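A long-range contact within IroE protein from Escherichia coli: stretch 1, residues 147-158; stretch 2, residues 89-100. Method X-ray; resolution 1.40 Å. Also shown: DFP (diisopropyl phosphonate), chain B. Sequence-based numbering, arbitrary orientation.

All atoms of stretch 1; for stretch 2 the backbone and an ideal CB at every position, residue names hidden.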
# COMPACT_ATOMS: atom_id res chain seq x y z
N GLY A 147 -0.53 2.03 -1.23
CA GLY A 147 -1.73 2.20 -2.05
C GLY A 147 -1.77 3.61 -2.66
O GLY A 147 -1.12 4.49 -2.12
N HIS A 148 -2.55 3.67 -3.77
CA HIS A 148 -2.66 4.94 -4.50
C HIS A 148 -4.12 5.39 -4.59
O HIS A 148 -4.99 4.59 -4.85
CB HIS A 148 -2.09 4.71 -5.93
CG HIS A 148 -2.23 5.88 -6.88
ND1 HIS A 148 -3.31 5.98 -7.74
CD2 HIS A 148 -1.44 6.95 -7.07
CE1 HIS A 148 -3.13 7.10 -8.43
NE2 HIS A 148 -2.04 7.73 -8.08
N SER A 149 -4.24 6.71 -4.42
CA SER A 149 -5.59 7.35 -4.63
C SER A 149 -6.52 6.85 -3.52
O SER A 149 -6.15 7.09 -2.37
CB SER A 149 -6.04 7.15 -6.07
OG SER A 149 -7.22 8.06 -6.25
N TYR A 150 -7.64 6.16 -3.81
CA TYR A 150 -8.34 5.56 -2.66
C TYR A 150 -7.41 4.65 -1.87
O TYR A 150 -7.53 4.58 -0.64
CB TYR A 150 -9.56 4.78 -3.13
CG TYR A 150 -10.84 5.55 -3.50
CD1 TYR A 150 -11.11 6.74 -2.82
CD2 TYR A 150 -11.69 5.05 -4.45
CE1 TYR A 150 -12.27 7.41 -3.17
CE2 TYR A 150 -12.87 5.72 -4.78
CZ TYR A 150 -13.10 6.89 -4.12
OH TYR A 150 -14.26 7.58 -4.40
N GLY A 151 -6.49 3.98 -2.55
CA GLY A 151 -5.53 3.12 -1.83
C GLY A 151 -4.68 3.97 -0.91
O GLY A 151 -4.29 3.54 0.17
N GLY A 152 -4.37 5.24 -1.27
CA GLY A 152 -3.58 6.09 -0.40
C GLY A 152 -4.36 6.49 0.86
O GLY A 152 -3.78 6.62 1.95
N LEU A 153 -5.69 6.67 0.71
CA LEU A 153 -6.51 6.90 1.89
C LEU A 153 -6.49 5.69 2.85
O LEU A 153 -6.38 5.87 4.08
CB LEU A 153 -8.01 7.16 1.55
CG LEU A 153 -8.16 8.36 0.61
CD1 LEU A 153 -9.65 8.53 0.28
CD2 LEU A 153 -7.58 9.62 1.26
N PHE A 154 -6.57 4.52 2.23
CA PHE A 154 -6.55 3.29 3.04
C PHE A 154 -5.24 3.22 3.83
O PHE A 154 -5.24 2.82 5.00
CB PHE A 154 -6.65 2.04 2.15
CG PHE A 154 -6.65 0.79 3.02
CD1 PHE A 154 -7.78 0.40 3.74
CD2 PHE A 154 -5.49 0.01 3.12
CE1 PHE A 154 -7.72 -0.72 4.57
CE2 PHE A 154 -5.41 -1.11 3.95
CZ PHE A 154 -6.55 -1.46 4.64
N VAL A 155 -4.11 3.62 3.19
CA VAL A 155 -2.84 3.56 3.95
C VAL A 155 -2.81 4.49 5.12
O VAL A 155 -2.36 4.17 6.22
CB VAL A 155 -1.68 3.86 2.99
CG1 VAL A 155 -0.33 3.98 3.70
CG2 VAL A 155 -1.57 2.75 1.95
N LEU A 156 -3.34 5.73 4.95
CA LEU A 156 -3.43 6.68 6.10
C LEU A 156 -4.32 6.12 7.21
O LEU A 156 -3.96 6.18 8.39
CB LEU A 156 -3.96 8.04 5.65
CG LEU A 156 -3.06 8.84 4.72
CD1 LEU A 156 -3.75 10.15 4.27
CD2 LEU A 156 -1.70 9.13 5.36
N ASP A 157 -5.46 5.59 6.83
CA ASP A 157 -6.42 4.98 7.75
C ASP A 157 -5.73 3.87 8.55
O ASP A 157 -5.94 3.71 9.78
CB ASP A 157 -7.66 4.52 7.00
CG ASP A 157 -8.78 4.01 7.89
OD1 ASP A 157 -9.24 4.84 8.74
OD2 ASP A 157 -9.25 2.85 7.83
N SER A 158 -4.88 3.11 7.85
CA SER A 158 -4.20 1.98 8.49
C SER A 158 -3.04 2.49 9.35
O SER A 158 -2.81 1.94 10.45
CB SER A 158 -3.61 1.09 7.37
OG SER A 158 -4.66 0.52 6.62
N UNK A 89 -15.46 -2.38 -6.03
CA UNK A 89 -15.00 -3.02 -4.80
C UNK A 89 -13.97 -2.18 -4.07
O UNK A 89 -13.95 -2.05 -2.85
CB UNK A 89 -14.41 -4.40 -5.11
N UNK A 90 -13.03 -1.55 -4.83
CA UNK A 90 -12.02 -0.78 -4.15
C UNK A 90 -12.54 0.50 -3.47
O UNK A 90 -12.05 0.94 -2.46
CB UNK A 90 -10.92 -0.42 -5.15
N UNK A 91 -13.59 1.07 -4.13
CA UNK A 91 -14.19 2.26 -3.51
C UNK A 91 -14.80 1.93 -2.12
O UNK A 91 -14.75 2.84 -1.33
CB UNK A 91 -15.27 2.84 -4.43
N UNK A 92 -15.25 0.70 -1.99
CA UNK A 92 -15.76 0.27 -0.67
C UNK A 92 -14.61 -0.08 0.28
O UNK A 92 -14.49 0.41 1.38
CB UNK A 92 -16.69 -0.94 -0.82
N UNK A 93 -13.75 -1.02 -0.24
CA UNK A 93 -12.74 -1.55 0.69
C UNK A 93 -11.72 -0.59 1.19
O UNK A 93 -11.15 -0.74 2.27
CB UNK A 93 -11.99 -2.71 0.02
N UNK A 94 -11.41 0.47 0.35
CA UNK A 94 -10.27 1.32 0.68
C UNK A 94 -10.62 2.58 1.42
O UNK A 94 -9.73 3.33 1.89
CB UNK A 94 -9.52 1.70 -0.60
N UNK A 95 -11.94 2.82 1.55
CA UNK A 95 -12.31 4.11 2.10
C UNK A 95 -12.84 4.07 3.53
O UNK A 95 -13.58 3.17 3.91
CB UNK A 95 -13.36 4.75 1.20
N UNK A 96 -12.50 5.06 4.36
CA UNK A 96 -13.03 5.18 5.73
C UNK A 96 -14.37 5.91 5.65
O UNK A 96 -14.73 6.48 4.58
CB UNK A 96 -12.06 5.92 6.65
N UNK A 97 -15.12 5.98 6.72
CA UNK A 97 -16.38 6.72 6.79
C UNK A 97 -16.40 8.11 6.19
O UNK A 97 -17.34 8.40 5.44
CB UNK A 97 -16.80 6.84 8.26
N UNK A 98 -15.42 8.91 6.54
CA UNK A 98 -15.25 10.33 6.24
C UNK A 98 -15.31 10.59 4.74
O UNK A 98 -15.75 11.66 4.31
CB UNK A 98 -13.92 10.84 6.81
N UNK A 99 -14.90 9.62 3.92
CA UNK A 99 -14.90 9.90 2.48
C UNK A 99 -16.28 10.25 1.96
O UNK A 99 -16.34 10.91 0.91
CB UNK A 99 -14.36 8.70 1.71
N UNK A 100 -17.41 9.90 2.56
CA UNK A 100 -18.74 10.21 2.04
C UNK A 100 -19.45 11.31 2.82
O UNK A 100 -20.68 11.48 2.76
CB UNK A 100 -19.60 8.95 2.05
C1 DFP B . -7.54 8.44 -9.38
C2 DFP B . -8.74 8.73 -10.29
C3 DFP B . -6.32 7.98 -10.16
C1' DFP B . -10.45 8.68 -5.93
C2' DFP B . -9.81 9.49 -4.84
C3' DFP B . -11.60 9.54 -6.55
P DFP B . -8.39 7.41 -7.04
O1P DFP B . -7.97 7.32 -8.54
O2P DFP B . -9.53 8.50 -6.98
O3P DFP B . -8.83 6.07 -6.47

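Position 89 lies on the helix, out of reach of stretch 1. Nothing there restricts the choice. It is Ser89.

Position 90 has CA-to-CB pointing sideways, with nothing of stretch 1 within 5.5 Å of the ideal CB. Farther on lie a phosphonate oxygen, DFP O3P, and the carbonyl His148 O. Both are acceptors. A long donor would suit, such as lysine, arginine or glutamine. The residue is Arg90. Its NH1 donates to DFP O3P at 2.8 Å, and its NH2 donates weakly to the same O3P at 3.3 Å. Tyr150 N also donates to DFP O3P, at 2.9 Å, so both stretches hold the group that is bonded to Ser149 OG.

Position 91 is helical, and its ideal CB is already 3.8 Å from Tyr150 CE2. A small apolar side chain suits. It is Ala91, whose CB packs on that ring atom.

Position 92 points away and could hold many residues. It is Tyr92.

Position 93 points sideways, with no atom of stretch 1 near its ideal CB. Polar or apolar would do. It is Asp93, whose side chain leads away.

At position 94 the ideal CB is 3.5 Å from Tyr150 O and 4.3 Å from Gly151 N. The surface of stretch 1 here includes a glycine, so a flat aromatic or a long aliphatic chain could lie along it. It is Tyr94. Its CD2 comes within 3.6 Å of Gly151 N, and its CB is 4.0 Å from both Tyr150 CB and Phe154 CB.

Position 95 has an extended backbone (phi/psi -107/142) and looks sideways, near the Tyr150 ring. Beta-branched residues such as valine, isoleucine or threonine suit. It is Thr95. CG2 sits over a ring face, 3.9 Å from the centroid of Tyr150, with DFP C1' over the opposite face. Thr95 OG1 donates a hydrogen bond to Ala91 O at 2.7 Å.

Position 96 points toward stretch 1. Its ideal CB is 3.7 Å from Asp157 OD1, a carboxylate oxygen. A compact side chain, or one able to donate, would suit, and phi of -85° permits proline. It is Pro96. CB lies 3.8 Å from Asp157 OD1.

Positions 97 and 98 are out of reach: Ala97 and Ala98.

Position 99 points toward Leu153 and the hydroxyl end of Tyr150. Apolar or longer polar chains fit. It is Glu99. OE1 lies 3.4 Å from Leu153 CD1. OE2 is at the Tyr150 ring edge and accepts from a water oxygen at 2.5 Å; the same water is hydrogen-bonded to Tyr150 OH at 2.6 Å.

Position 100, out of reach, is Ser100.

Stretch 2, residues 89-100: SRAYDYTPAAES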
# COMPACT_ATOMS: atom_id res chain seq x y z
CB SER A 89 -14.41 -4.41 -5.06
OG SER A 89 -15.39 -5.30 -5.59
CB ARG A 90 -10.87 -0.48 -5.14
CG ARG A 90 -11.22 0.63 -6.12
CD ARG A 90 -10.18 0.66 -7.26
NE ARG A 90 -8.98 1.31 -6.79
CZ ARG A 90 -8.68 2.57 -6.60
NH1 ARG A 90 -9.72 3.42 -6.91
NH2 ARG A 90 -7.53 3.03 -6.16
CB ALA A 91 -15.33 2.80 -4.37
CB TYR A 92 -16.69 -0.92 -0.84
CG TYR A 92 -17.36 -1.21 0.52
CD1 TYR A 92 -18.25 -0.33 1.13
CD2 TYR A 92 -17.08 -2.37 1.19
CE1 TYR A 92 -18.83 -0.65 2.38
CE2 TYR A 92 -17.60 -2.72 2.41
CZ TYR A 92 -18.48 -1.83 2.99
OH TYR A 92 -19.03 -2.16 4.22
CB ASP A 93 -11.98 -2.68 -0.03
CG ASP A 93 -12.72 -3.98 -0.20
OD1 ASP A 93 -13.67 -4.22 0.59
OD2 ASP A 93 -12.40 -4.77 -1.10
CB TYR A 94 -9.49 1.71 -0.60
CG TYR A 94 -8.89 0.54 -1.37
CD1 TYR A 94 -8.91 -0.78 -0.93
CD2 TYR A 94 -8.28 0.82 -2.59
CE1 TYR A 94 -8.34 -1.82 -1.69
CE2 TYR A 94 -7.72 -0.19 -3.36
CZ TYR A 94 -7.75 -1.49 -2.89
OH TYR A 94 -7.19 -2.51 -3.66
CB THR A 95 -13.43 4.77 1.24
OG1 THR A 95 -14.51 3.83 1.12
CG2 THR A 95 -12.92 5.22 -0.12
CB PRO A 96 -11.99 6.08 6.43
CG PRO A 96 -11.59 7.00 5.33
CD PRO A 96 -11.56 6.18 4.05
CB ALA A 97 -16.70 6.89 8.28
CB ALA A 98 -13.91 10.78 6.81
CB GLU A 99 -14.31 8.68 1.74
CG GLU A 99 -14.13 8.82 0.23
CD GLU A 99 -13.14 9.88 -0.17
OE1 GLU A 99 -12.38 10.45 0.65
OE2 GLU A 99 -13.05 10.29 -1.38
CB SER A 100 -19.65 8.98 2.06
OG SER A 100 -19.94 8.60 3.40
O HOH W 1 -14.83 9.76 -3.11
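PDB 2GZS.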